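Local coordinates for protein CRISPR-associated endonuclease Cas1 (Thermotoga maritima, PDB 4XTK) that probably acts as a metal-dependent DNA endonuclease in CRISPR adaptive immunity, working as a homodimer that assembles with a Cas2 homodimer, at residues F91-A97 / H212-I217; I113-S117 / D233-L237; S117-M121 / I154-R159; L151-E155 / Y219-T223. One frame throughout, in Å; residues are numbered along the deposited sequence.

Contact 1. Residues F91-A97 / H212-I217; sequences FLILKQA and HLDPRI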
loop_
_atom_site.group_PDB
_atom_site.type_symbol
_atom_site.label_atom_id
_atom_site.label_comp_id
_atom_site.label_asym_id
_atom_site.label_seq_id
_atom_site.Cartn_x
_atom_site.Cartn_y
_atom_site.Cartn_z
ATOM N N PHE E 91 6.893 4.536 -7.485
ATOM C CA PHE E 91 5.987 5.068 -6.481
ATOM C C PHE E 91 6.397 6.495 -6.102
ATOM O O PHE E 91 7.557 6.763 -5.783
ATOM C CB PHE E 91 5.978 4.133 -5.268
ATOM C CG PHE E 91 4.931 4.452 -4.259
ATOM C CD1 PHE E 91 3.693 4.924 -4.655
ATOM C CD2 PHE E 91 5.162 4.234 -2.914
ATOM C CE1 PHE E 91 2.712 5.212 -3.722
ATOM C CE2 PHE E 91 4.190 4.513 -1.978
ATOM C CZ PHE E 91 2.961 5.004 -2.381
ATOM N N LEU E 92 5.439 7.409 -6.166
ATOM C CA LEU E 92 5.711 8.843 -6.082
ATOM C C LEU E 92 5.571 9.472 -4.686
ATOM O O LEU E 92 5.622 10.695 -4.552
ATOM C CB LEU E 92 4.804 9.575 -7.065
ATOM C CG LEU E 92 5.072 9.190 -8.516
ATOM C CD1 LEU E 92 3.939 9.678 -9.411
ATOM C CD2 LEU E 92 6.420 9.754 -8.976
ATOM N N ILE E 93 5.369 8.647 -3.665
ATOM C CA ILE E 93 5.092 9.147 -2.324
ATOM C C ILE E 93 6.125 10.183 -1.831
ATOM O O ILE E 93 5.752 11.212 -1.263
ATOM C CB ILE E 93 4.977 7.966 -1.310
ATOM C CG1 ILE E 93 4.512 8.469 0.054
ATOM C CG2 ILE E 93 6.271 7.171 -1.201
ATOM C CD1 ILE E 93 3.127 9.044 0.035
ATOM N N LEU E 94 7.409 9.946 -2.089
ATOM C CA LEU E 94 8.448 10.868 -1.646
ATOM C C LEU E 94 8.399 12.165 -2.436
ATOM O O LEU E 94 8.609 13.247 -1.876
ATOM C CB LEU E 94 9.835 10.228 -1.771
ATOM C CG LEU E 94 10.041 8.967 -0.926
ATOM C CD1 LEU E 94 11.467 8.464 -1.039
ATOM C CD2 LEU E 94 9.656 9.192 0.530
ATOM N N LYS E 95 8.137 12.064 -3.734
ATOM C CA LYS E 95 8.062 13.259 -4.562
ATOM C C LYS E 95 6.879 14.093 -4.108
ATOM O O LYS E 95 6.963 15.321 -4.059
ATOM C CB LYS E 95 7.937 12.909 -6.043
ATOM C CG LYS E 95 9.098 12.107 -6.612
ATOM C CD LYS E 95 10.415 12.846 -6.504
ATOM C CE LYS E 95 10.493 13.969 -7.519
ATOM N NZ LYS E 95 11.830 14.616 -7.528
ATOM N N GLN E 96 5.790 13.407 -3.758
ATOM C CA GLN E 96 4.564 14.050 -3.299
ATOM C C GLN E 96 4.757 14.833 -2.002
ATOM O O GLN E 96 4.298 15.967 -1.888
ATOM C CB GLN E 96 3.450 13.009 -3.112
ATOM C CG GLN E 96 2.800 12.560 -4.418
ATOM C CD GLN E 96 1.698 11.543 -4.220
ATOM O OE1 GLN E 96 1.883 10.353 -4.476
ATOM N NE2 GLN E 96 0.535 12.007 -3.776
ATOM N N ALA E 97 5.419 14.220 -1.020
ATOM C CA ALA E 97 5.691 14.893 0.247
ATOM C C ALA E 97 6.559 16.099 -0.024
ATOM O O ALA E 97 6.317 17.207 0.493
ATOM C CB ALA E 97 6.361 13.965 1.223
ATOM N N HIS E 212 0.879 5.504 -9.927
ATOM C CA HIS E 212 2.038 5.535 -9.044
ATOM C C HIS E 212 1.869 6.593 -7.957
ATOM O O HIS E 212 2.785 6.826 -7.161
ATOM C CB HIS E 212 3.315 5.810 -9.840
ATOM C CG HIS E 212 3.664 4.734 -10.816
ATOM N ND1 HIS E 212 4.206 5.004 -12.054
ATOM C CD2 HIS E 212 3.559 3.387 -10.738
ATOM C CE1 HIS E 212 4.412 3.869 -12.702
ATOM N NE2 HIS E 212 4.029 2.873 -11.924
ATOM N N LEU E 213 0.708 7.244 -7.945
ATOM C CA LEU E 213 0.399 8.270 -6.949
ATOM C C LEU E 213 -0.121 7.663 -5.658
ATOM O O LEU E 213 -0.740 6.605 -5.668
ATOM C CB LEU E 213 -0.625 9.263 -7.500
ATOM C CG LEU E 213 -0.184 10.148 -8.668
ATOM C CD1 LEU E 213 -1.391 10.601 -9.492
ATOM C CD2 LEU E 213 0.592 11.352 -8.149
ATOM N N ASP E 214 0.157 8.326 -4.541
ATOM C CA ASP E 214 -0.497 7.987 -3.284
ATOM C C ASP E 214 -1.614 8.987 -2.996
ATOM O O ASP E 214 -1.389 10.204 -2.985
ATOM C CB ASP E 214 0.495 7.956 -2.125
ATOM C CG ASP E 214 -0.117 7.386 -0.855
ATOM O OD1 ASP E 214 -0.918 8.094 -0.209
ATOM O OD2 ASP E 214 0.197 6.230 -0.502
ATOM N N PRO E 215 -2.826 8.467 -2.765
ATOM C CA PRO E 215 -4.066 9.220 -2.534
ATOM C C PRO E 215 -4.105 9.964 -1.197
ATOM O O PRO E 215 -4.952 10.839 -1.025
ATOM C CB PRO E 215 -5.138 8.131 -2.571
ATOM C CG PRO E 215 -4.435 6.920 -2.088
ATOM C CD PRO E 215 -3.037 7.016 -2.626
ATOM N N ARG E 216 -3.212 9.622 -0.270
ATOM C CA ARG E 216 -3.259 10.209 1.071
ATOM C C ARG E 216 -2.625 11.591 1.162
ATOM O O ARG E 216 -2.784 12.277 2.164
ATOM C CB ARG E 216 -2.600 9.273 2.079
ATOM C CG ARG E 216 -3.444 8.049 2.330
ATOM C CD ARG E 216 -2.687 6.965 3.044
ATOM N NE ARG E 216 -1.575 6.456 2.255
ATOM C CZ ARG E 216 -0.923 5.339 2.552
ATOM N NH1 ARG E 216 -1.298 4.621 3.605
ATOM N NH2 ARG E 216 0.090 4.933 1.800
ATOM N N ILE E 217 -1.927 12.010 0.115
ATOM C CA ILE E 217 -1.376 13.356 0.091
ATOM C C ILE E 217 -2.031 14.198 -0.992
ATOM O O ILE E 217 -1.861 13.926 -2.170
ATOM C CB ILE E 217 0.156 13.343 -0.127
ATOM C CG1 ILE E 217 0.851 12.602 1.014
ATOM C CG2 ILE E 217 0.688 14.752 -0.241
ATOM C CD1 ILE E 217 2.344 12.492 0.841
#

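Contact 2. Residues I113-S117 / D233-L237; sequences IVSRS and DIAEL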
loop_
_atom_site.group_PDB
_atom_site.type_symbol
_atom_site.label_atom_id
_atom_site.label_comp_id
_atom_site.label_asym_id
_atom_site.label_seq_id
_atom_site.Cartn_x
_atom_site.Cartn_y
_atom_site.Cartn_z
ATOM N N ILE E 113 -5.108 22.970 -10.012
ATOM C CA ILE E 113 -6.417 22.423 -9.685
ATOM C C ILE E 113 -7.494 23.491 -9.819
ATOM O O ILE E 113 -8.482 23.315 -10.526
ATOM C CB ILE E 113 -6.450 21.862 -8.251
ATOM C CG1 ILE E 113 -5.391 20.776 -8.068
ATOM C CG2 ILE E 113 -7.826 21.317 -7.917
ATOM C CD1 ILE E 113 -5.690 19.530 -8.816
ATOM N N VAL E 114 -7.277 24.608 -9.139
ATOM C CA VAL E 114 -8.238 25.696 -9.106
ATOM C C VAL E 114 -8.476 26.269 -10.497
ATOM O O VAL E 114 -9.618 26.489 -10.898
ATOM C CB VAL E 114 -7.764 26.816 -8.153
ATOM C CG1 VAL E 114 -8.647 28.051 -8.284
ATOM C CG2 VAL E 114 -7.751 26.306 -6.722
ATOM N N SER E 115 -7.391 26.497 -11.230
ATOM C CA SER E 115 -7.465 27.061 -12.575
ATOM C C SER E 115 -8.363 26.222 -13.484
ATOM O O SER E 115 -9.240 26.751 -14.170
ATOM C CB SER E 115 -6.062 27.175 -13.177
ATOM O OG SER E 115 -6.097 27.774 -14.458
ATOM N N ARG E 116 -8.151 24.909 -13.470
ATOM C CA ARG E 116 -8.914 24.009 -14.323
ATOM C C ARG E 116 -10.352 23.869 -13.829
ATOM O O ARG E 116 -11.287 23.861 -14.630
ATOM C CB ARG E 116 -8.230 22.641 -14.398
ATOM C CG ARG E 116 -6.853 22.667 -15.070
ATOM C CD ARG E 116 -6.949 22.388 -16.571
ATOM N NE ARG E 116 -7.666 21.144 -16.847
ATOM C CZ ARG E 116 -8.849 21.077 -17.451
ATOM N NH1 ARG E 116 -9.453 22.187 -17.857
ATOM N NH2 ARG E 116 -9.430 19.900 -17.651
ATOM N N SER E 117 -10.524 23.766 -12.512
ATOM C CA SER E 117 -11.857 23.727 -11.910
ATOM C C SER E 117 -12.710 24.918 -12.343
ATOM O O SER E 117 -13.895 24.770 -12.650
ATOM C CB SER E 117 -11.763 23.699 -10.383
ATOM O OG SER E 117 -11.396 22.415 -9.916
ATOM N N ASP E 233 -8.965 16.605 -4.444
ATOM C CA ASP E 233 -8.358 17.601 -5.324
ATOM C C ASP E 233 -8.755 17.404 -6.793
ATOM O O ASP E 233 -9.275 18.314 -7.445
ATOM C CB ASP E 233 -6.834 17.554 -5.198
ATOM C CG ASP E 233 -6.315 18.356 -4.023
ATOM O OD1 ASP E 233 -7.121 18.746 -3.151
ATOM O OD2 ASP E 233 -5.090 18.586 -3.970
ATOM N N ILE E 234 -8.506 16.204 -7.308
ATOM C CA ILE E 234 -8.753 15.911 -8.714
ATOM C C ILE E 234 -10.252 15.956 -9.055
ATOM O O ILE E 234 -10.639 16.468 -10.108
ATOM C CB ILE E 234 -8.148 14.535 -9.093
ATOM C CG1 ILE E 234 -6.643 14.541 -8.823
ATOM C CG2 ILE E 234 -8.390 14.206 -10.556
ATOM C CD1 ILE E 234 -5.884 15.582 -9.635
ATOM N N ALA E 235 -11.091 15.454 -8.150
ATOM C CA ALA E 235 -12.543 15.468 -8.348
ATOM C C ALA E 235 -13.102 16.871 -8.602
ATOM O O ALA E 235 -14.156 17.017 -9.219
ATOM C CB ALA E 235 -13.242 14.848 -7.149
ATOM N N GLU E 236 -12.402 17.898 -8.131
ATOM C CA GLU E 236 -12.863 19.273 -8.314
ATOM C C GLU E 236 -12.999 19.634 -9.792
ATOM O O GLU E 236 -13.812 20.478 -10.163
ATOM C CB GLU E 236 -11.917 20.262 -7.622
ATOM C CG GLU E 236 -11.772 20.077 -6.113
ATOM C CD GLU E 236 -12.989 20.533 -5.310
ATOM O OE1 GLU E 236 -14.080 20.702 -5.894
ATOM O OE2 GLU E 236 -12.847 20.725 -4.078
ATOM N N LEU E 237 -12.207 18.980 -10.631
ATOM C CA LEU E 237 -12.215 19.261 -12.057
ATOM C C LEU E 237 -13.433 18.667 -12.749
ATOM O O LEU E 237 -13.911 19.196 -13.752
ATOM C CB LEU E 237 -10.948 18.716 -12.718
ATOM C CG LEU E 237 -9.667 19.553 -12.675
ATOM C CD1 LEU E 237 -9.124 19.685 -11.261
ATOM C CD2 LEU E 237 -8.622 18.951 -13.602
#

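Contact 3. Residues S117-M121 / I154-R159; sequences SFQNM and IEGNAR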
loop_
_atom_site.group_PDB
_atom_site.type_symbol
_atom_site.label_atom_id
_atom_site.label_comp_id
_atom_site.label_asym_id
_atom_site.label_seq_id
_atom_site.Cartn_x
_atom_site.Cartn_y
_atom_site.Cartn_z
ATOM N N SER E 117 -10.524 23.766 -12.512
ATOM C CA SER E 117 -11.857 23.727 -11.910
ATOM C C SER E 117 -12.710 24.918 -12.343
ATOM O O SER E 117 -13.895 24.770 -12.650
ATOM C CB SER E 117 -11.763 23.699 -10.383
ATOM O OG SER E 117 -11.396 22.415 -9.916
ATOM N N PHE E 118 -12.099 26.097 -12.363
ATOM C CA PHE E 118 -12.814 27.307 -12.735
ATOM C C PHE E 118 -13.201 27.280 -14.204
ATOM O O PHE E 118 -14.313 27.655 -14.565
ATOM C CB PHE E 118 -11.976 28.559 -12.441
ATOM C CG PHE E 118 -11.932 28.939 -10.987
ATOM C CD1 PHE E 118 -12.488 28.120 -10.021
ATOM C CD2 PHE E 118 -11.347 30.122 -10.587
ATOM C CE1 PHE E 118 -12.448 28.468 -8.684
ATOM C CE2 PHE E 118 -11.306 30.472 -9.251
ATOM C CZ PHE E 118 -11.859 29.644 -8.301
ATOM N N GLN E 119 -12.284 26.839 -15.057
ATOM C CA GLN E 119 -12.562 26.869 -16.484
ATOM C C GLN E 119 -13.621 25.830 -16.840
ATOM O O GLN E 119 -14.449 26.059 -17.719
ATOM C CB GLN E 119 -11.291 26.650 -17.301
ATOM C CG GLN E 119 -11.481 26.982 -18.775
ATOM C CD GLN E 119 -12.073 28.374 -18.988
ATOM O OE1 GLN E 119 -11.627 29.356 -18.391
ATOM N NE2 GLN E 119 -13.098 28.455 -19.831
ATOM N N ASN E 120 -13.609 24.703 -16.138
ATOM C CA ASN E 120 -14.639 23.696 -16.320
ATOM C C ASN E 120 -16.000 24.215 -15.882
ATOM O O ASN E 120 -17.009 23.964 -16.545
ATOM C CB ASN E 120 -14.293 22.423 -15.557
ATOM C CG ASN E 120 -13.138 21.674 -16.180
ATOM O OD1 ASN E 120 -12.655 22.035 -17.259
ATOM N ND2 ASN E 120 -12.695 20.615 -15.514
ATOM N N MET E 121 -16.021 24.939 -14.765
ATOM C CA MET E 121 -17.237 25.593 -14.297
ATOM C C MET E 121 -17.779 26.551 -15.357
ATOM O O MET E 121 -18.965 26.518 -15.689
ATOM C CB MET E 121 -16.987 26.349 -12.986
ATOM C CG MET E 121 -16.998 25.484 -11.733
ATOM S SD MET E 121 -16.934 26.449 -10.202
ATOM C CE MET E 121 -15.248 26.221 -9.668
ATOM N N ILE E 154 -11.356 30.348 -1.634
ATOM C CA ILE E 154 -11.787 31.004 -2.861
ATOM C C ILE E 154 -12.484 30.014 -3.794
ATOM O O ILE E 154 -13.509 30.333 -4.396
ATOM C CB ILE E 154 -10.594 31.655 -3.588
ATOM C CG1 ILE E 154 -9.993 32.766 -2.720
ATOM C CG2 ILE E 154 -11.018 32.223 -4.931
ATOM C CD1 ILE E 154 -8.604 33.214 -3.157
ATOM N N GLU E 155 -11.933 28.809 -3.895
ATOM C CA GLU E 155 -12.502 27.785 -4.760
ATOM C C GLU E 155 -13.903 27.411 -4.277
ATOM O O GLU E 155 -14.854 27.377 -5.063
ATOM C CB GLU E 155 -11.586 26.556 -4.812
ATOM C CG GLU E 155 -11.741 25.696 -6.067
ATOM C CD GLU E 155 -12.843 24.662 -5.933
ATOM O OE1 GLU E 155 -13.283 24.409 -4.790
ATOM O OE2 GLU E 155 -13.266 24.100 -6.966
ATOM N N GLY E 156 -14.030 27.150 -2.980
ATOM C CA GLY E 156 -15.323 26.854 -2.386
ATOM C C GLY E 156 -16.371 27.917 -2.671
ATOM O O GLY E 156 -17.495 27.600 -3.057
ATOM N N ASN E 157 -16.000 29.181 -2.488
ATOM C CA ASN E 157 -16.917 30.285 -2.724
ATOM C C ASN E 157 -17.314 30.379 -4.193
ATOM O O ASN E 157 -18.470 30.662 -4.514
ATOM C CB ASN E 157 -16.302 31.609 -2.255
ATOM C CG ASN E 157 -16.075 31.650 -0.754
ATOM O OD1 ASN E 157 -16.784 30.999 0.013
ATOM N ND2 ASN E 157 -15.087 32.428 -0.328
ATOM N N ALA E 158 -16.349 30.137 -5.078
ATOM C CA ALA E 158 -16.612 30.072 -6.512
ATOM C C ALA E 158 -17.637 28.991 -6.820
ATOM O O ALA E 158 -18.566 29.201 -7.597
ATOM C CB ALA E 158 -15.330 29.808 -7.282
ATOM N N ARG E 159 -17.453 27.831 -6.200
ATOM C CA ARG E 159 -18.367 26.715 -6.386
ATOM C C ARG E 159 -19.787 27.108 -5.973
ATOM O O ARG E 159 -20.754 26.812 -6.686
ATOM C CB ARG E 159 -17.888 25.500 -5.590
ATOM C CG ARG E 159 -18.699 24.234 -5.810
ATOM C CD ARG E 159 -18.313 23.528 -7.095
ATOM N NE ARG E 159 -16.900 23.160 -7.120
ATOM C CZ ARG E 159 -16.271 22.682 -8.190
ATOM N NH1 ARG E 159 -16.929 22.506 -9.330
ATOM N NH2 ARG E 159 -14.979 22.384 -8.121
#

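Contact 4. Residues L151-E155 / Y219-T223; sequences LMGIE and YLHET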
loop_
_atom_site.group_PDB
_atom_site.type_symbol
_atom_site.label_atom_id
_atom_site.label_comp_id
_atom_site.label_asym_id
_atom_site.label_seq_id
_atom_site.Cartn_x
_atom_site.Cartn_y
_atom_site.Cartn_z
ATOM N N LEU E 151 -6.655 29.787 -0.921
ATOM C CA LEU E 151 -7.008 29.261 -2.231
ATOM C C LEU E 151 -8.175 28.266 -2.179
ATOM O O LEU E 151 -9.044 28.279 -3.045
ATOM C CB LEU E 151 -5.780 28.601 -2.864
ATOM C CG LEU E 151 -5.732 28.472 -4.386
ATOM C CD1 LEU E 151 -5.997 29.813 -5.055
ATOM C CD2 LEU E 151 -4.390 27.899 -4.819
ATOM N N MET E 152 -8.188 27.402 -1.170
ATOM C CA MET E 152 -9.305 26.480 -0.978
ATOM C C MET E 152 -10.591 27.243 -0.656
ATOM O O MET E 152 -11.676 26.862 -1.086
ATOM C CB MET E 152 -9.000 25.475 0.137
ATOM C CG MET E 152 -10.190 24.605 0.533
ATOM S SD MET E 152 -10.795 23.525 -0.794
ATOM C CE MET E 152 -9.492 22.340 -0.779
ATOM N N GLY E 153 -10.463 28.327 0.103
ATOM C CA GLY E 153 -11.608 29.148 0.442
ATOM C C GLY E 153 -12.216 29.800 -0.781
ATOM O O GLY E 153 -13.436 29.805 -0.952
ATOM N N ILE E 154 -11.356 30.348 -1.634
ATOM C CA ILE E 154 -11.787 31.004 -2.861
ATOM C C ILE E 154 -12.484 30.014 -3.794
ATOM O O ILE E 154 -13.509 30.333 -4.396
ATOM C CB ILE E 154 -10.594 31.655 -3.588
ATOM C CG1 ILE E 154 -9.993 32.766 -2.720
ATOM C CG2 ILE E 154 -11.018 32.223 -4.931
ATOM C CD1 ILE E 154 -8.604 33.214 -3.157
ATOM N N GLU E 155 -11.933 28.809 -3.895
ATOM C CA GLU E 155 -12.502 27.785 -4.760
ATOM C C GLU E 155 -13.903 27.411 -4.277
ATOM O O GLU E 155 -14.854 27.377 -5.063
ATOM C CB GLU E 155 -11.586 26.556 -4.812
ATOM C CG GLU E 155 -11.741 25.696 -6.067
ATOM C CD GLU E 155 -12.843 24.662 -5.933
ATOM O OE1 GLU E 155 -13.283 24.409 -4.790
ATOM O OE2 GLU E 155 -13.266 24.100 -6.966
ATOM N N TYR E 219 -3.160 18.512 -2.208
ATOM C CA TYR E 219 -2.485 19.794 -2.393
ATOM C C TYR E 219 -3.407 20.983 -2.149
ATOM O O TYR E 219 -3.123 21.827 -1.287
ATOM C CB TYR E 219 -1.853 19.844 -3.784
ATOM C CG TYR E 219 -0.788 18.785 -3.886
ATOM C CD1 TYR E 219 0.453 18.970 -3.286
ATOM C CD2 TYR E 219 -1.044 17.566 -4.505
ATOM C CE1 TYR E 219 1.425 17.990 -3.333
ATOM C CE2 TYR E 219 -0.077 16.581 -4.562
ATOM C CZ TYR E 219 1.155 16.799 -3.975
ATOM O OH TYR E 219 2.115 15.822 -4.027
ATOM N N LEU E 220 -4.481 21.078 -2.929
ATOM C CA LEU E 220 -5.512 22.077 -2.667
ATOM C C LEU E 220 -6.129 21.842 -1.286
ATOM O O LEU E 220 -6.279 22.772 -0.491
ATOM C CB LEU E 220 -6.594 22.051 -3.751
ATOM C CG LEU E 220 -7.654 23.144 -3.575
ATOM C CD1 LEU E 220 -6.993 24.516 -3.532
ATOM C CD2 LEU E 220 -8.754 23.079 -4.641
ATOM N N HIS E 221 -6.487 20.594 -1.008
ATOM C CA HIS E 221 -6.922 20.205 0.327
ATOM C C HIS E 221 -5.722 19.994 1.235
ATOM O O HIS E 221 -4.683 19.489 0.806
ATOM C CB HIS E 221 -7.772 18.937 0.274
ATOM C CG HIS E 221 -9.063 19.113 -0.457
ATOM N ND1 HIS E 221 -9.136 19.209 -1.828
ATOM C CD2 HIS E 221 -10.337 19.246 -0.004
ATOM C CE1 HIS E 221 -10.395 19.375 -2.194
ATOM N NE2 HIS E 221 -11.140 19.406 -1.101
ATOM N N GLU E 222 -5.865 20.392 2.492
ATOM C CA GLU E 222 -4.816 20.176 3.473
ATOM C C GLU E 222 -4.590 18.677 3.667
ATOM O O GLU E 222 -5.545 17.910 3.769
ATOM C CB GLU E 222 -5.185 20.846 4.801
ATOM C CG GLU E 222 -4.023 21.001 5.766
ATOM C CD GLU E 222 -4.462 21.414 7.162
ATOM O OE1 GLU E 222 -4.456 20.553 8.066
ATOM O OE2 GLU E 222 -4.813 22.598 7.357
ATOM N N THR E 223 -3.335 18.253 3.743
ATOM C CA THR E 223 -3.098 16.854 4.041
ATOM C C THR E 223 -3.062 16.769 5.558
ATOM O O THR E 223 -2.125 17.222 6.208
ATOM C CB THR E 223 -1.790 16.315 3.419
ATOM O OG1 THR E 223 -1.866 16.406 1.992
ATOM C CG2 THR E 223 -1.562 14.850 3.806
#

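Contact 1. Residues F91-A97 / H212-I217
Phe91 and Leu92 run alongside His212 and Leu213, and the backbones then diverge: the CA atoms of Phe91 and His212 lie 4.7 Å apart, those of Gln96 and Ile217 6.9 Å. Leu92, the N-cap of helix 93-101, donates its backbone N to His212 O at 2.9 Å. One turn further, the Gln96 amide reads both backbone polar groups of Asp214. Its OE1 accepts from Asp214 N at 2.7 Å on an in-plane lone pair, along a nearly straight bond (175°), while NE2 donates to Asp214 O at 2.8 Å. Two bonds to one residue fix the flip of this buried amide. The Asp214 carboxylate opens an Asx turn and is gripped side-on by Arg216, through NE and NH2. Phe91 turns its edge to this carboxylate, CZ 3.6 Å from OD2, and Ile93 CD1 touches both Asp214 CB and Ile217 CD1. The contact thus joins the start of helix 93-101 to the loop between helices 188-208 and 230-252. Leu230 and Leu316 of helices 230-252 and 301-316 cover Gln96 and Leu213, and the second subunit also packs here, its Asp214 forming a salt bridge with Arg216.

Contact 2. Residues I113-S117 / D233-L237
Ile113 and Ser117 face Asp233 and Leu237 across two nearly parallel helices, whose short axes come within 8.7 Å at an angle of 20°. This is knobs-into-holes packing in the helical domain of Cas1: the knob is Ile113 of helix 103-127, and the hole is formed by Asp233, Ile234, Glu236 and Leu237 of helix 230-252. The two branches of the isoleucine divide the work. CG2, set anti to the backbone N while CG1 lies beside it (chi1 -58°), rests 3.4 Å from Asp233 O and also meets Leu237 CD1. CD1 touches Ile234 CD1 at 4.0 Å, the two isoleucines crossing at about a right angle. Leu237 answers as a wedge between Ile113 and Arg116. Its CD2 packs on Arg116 CB at 3.8 Å, so the arginine contributes chiefly the root of its side chain here.

The polar ends on helix 230-252 look elsewhere. Asp233 accepts from His221 and from the backbone of Tyr219 and Leu220, whereas Glu236, a manganese ligand by similarity, bends away to a salt bridge with Arg159. The packing thus joins helix 103-127 to the helix that carries Glu236. At the C-terminal end of the contact Ser117 OG lies 3.1 Å from Glu236 O, with Ile113 O as its other near acceptor, and Leu237 CD1 comes to 3.8 Å from that same Ile113 O.

Contact 3. Residues S117-M121 / I154-R159
Phe118 and Met121 reach across to Ala158 and Arg159 in a pair of almost parallel helices, 103-127 and 148-166, within the helical domain of Cas1. The short axes make an angle of only 8° and stay 11.1 Å apart, a wide spacing that large side chains have to bridge.

Apolar contacts come first. The Phe118 ring spans the interface, its CE1 3.5 Å from Ala158 CB, which it meets obliquely. CE1 also touches Glu155 CG at 3.9 Å, CZ approaches Ile154 CG2, and Glu155 CA lies at the ring edge, in its plane. Tyr138 and Ala142 of helix 136-144 also touch the ring. Met121 runs extended as far as SD (chi2 -172°) and then bends, which brings its methyl CE near Ala158 CB.

The second kind is packing of apolar atoms on charged groups. Met121 CE sits over the centre of one face of the Arg159 guanidinium, 3.9 Å above its plane, and the two side chains cross at about a right angle. Ser117 CB lies beside Glu155 OE2.

Ionic bonds act within helix 148-166 and beyond it. Arg159 pairs with Glu155 and with Glu236 of helix 230-252, so it links two residues that by similarity bind manganese. NH2 alone meets both carboxylates, and Met121 covers one face of the group. Within the helix the bond is bent and weak in angle: Arg159 NH2 lies 2.7 Å from Glu155 OE2, with 122° at the hydrogen.

Contact 4. Residues L151-E155 / Y219-T223
Leu220 meets helix 148-166 at Leu151, Met152 and Glu155, and its two methyl groups serve different neighbours. CD1 packs against Leu151 CG at 4.2 Å and lies close to the backbone of Met152, while CD2 reaches Glu155 CG at 4.2 Å. The leucine thus lies across one turn of the helix, and Val114 of helix 103-127 packs on it as well. Its CG is also touched by Met152 CE, and the same methyl comes near Leu220 O.

His221 follows, with its imidazole turned back toward the helix. Met152 leaves the helix with CG opposite the backbone N (chi1 172°), then folds at chi2 and chi3, which carries CE over one face of the ring. The result is modelled as a CH-pi contact, though the height of the methyl is doubtful, and SD stands farther back, 4.3 Å from the ring centroid. ND1 is hydrogen-bonded by Asp233 OD1 of helix 230-252, which limits the rotation of the ring.

Glu155 and His221 are both manganese ligands by similarity, as is Glu236 nearby. Glu155 OE1 lies 6.6 Å from His221 NE2, while Glu155 OE2 is held by Arg159 NH2, one turn on in the same helix. The two segments meet by van der Waals and methyl-on-ring contacts, which suggests that Met152 and Leu220 put an apolar flank beside the probable metal site.

From the N terminus, helix 93-101 opens contact 1, which closes on the loop at 212-217. Helix 103-127 then starts two further closures from adjoining turns: contact 2, reaching 233-237, and contact 3, reaching only 154-159. Contact 3 falls wholly within the span of contact 1, whereas contact 2 crosses it. Contact 4 begins where contact 3 ends, sharing Ile154 and Glu155, and runs to 219-223; it lies within the span of contact 2 and crosses contact 1. Contacts 1 and 4 tie helices 93-101 and 148-166 to the loop between helices 188-208 and 230-252, while contacts 2 and 3 join helix 103-127 to helices 230-252 and 148-166. Contacts 2, 3 and 4 gather round the probable manganese site.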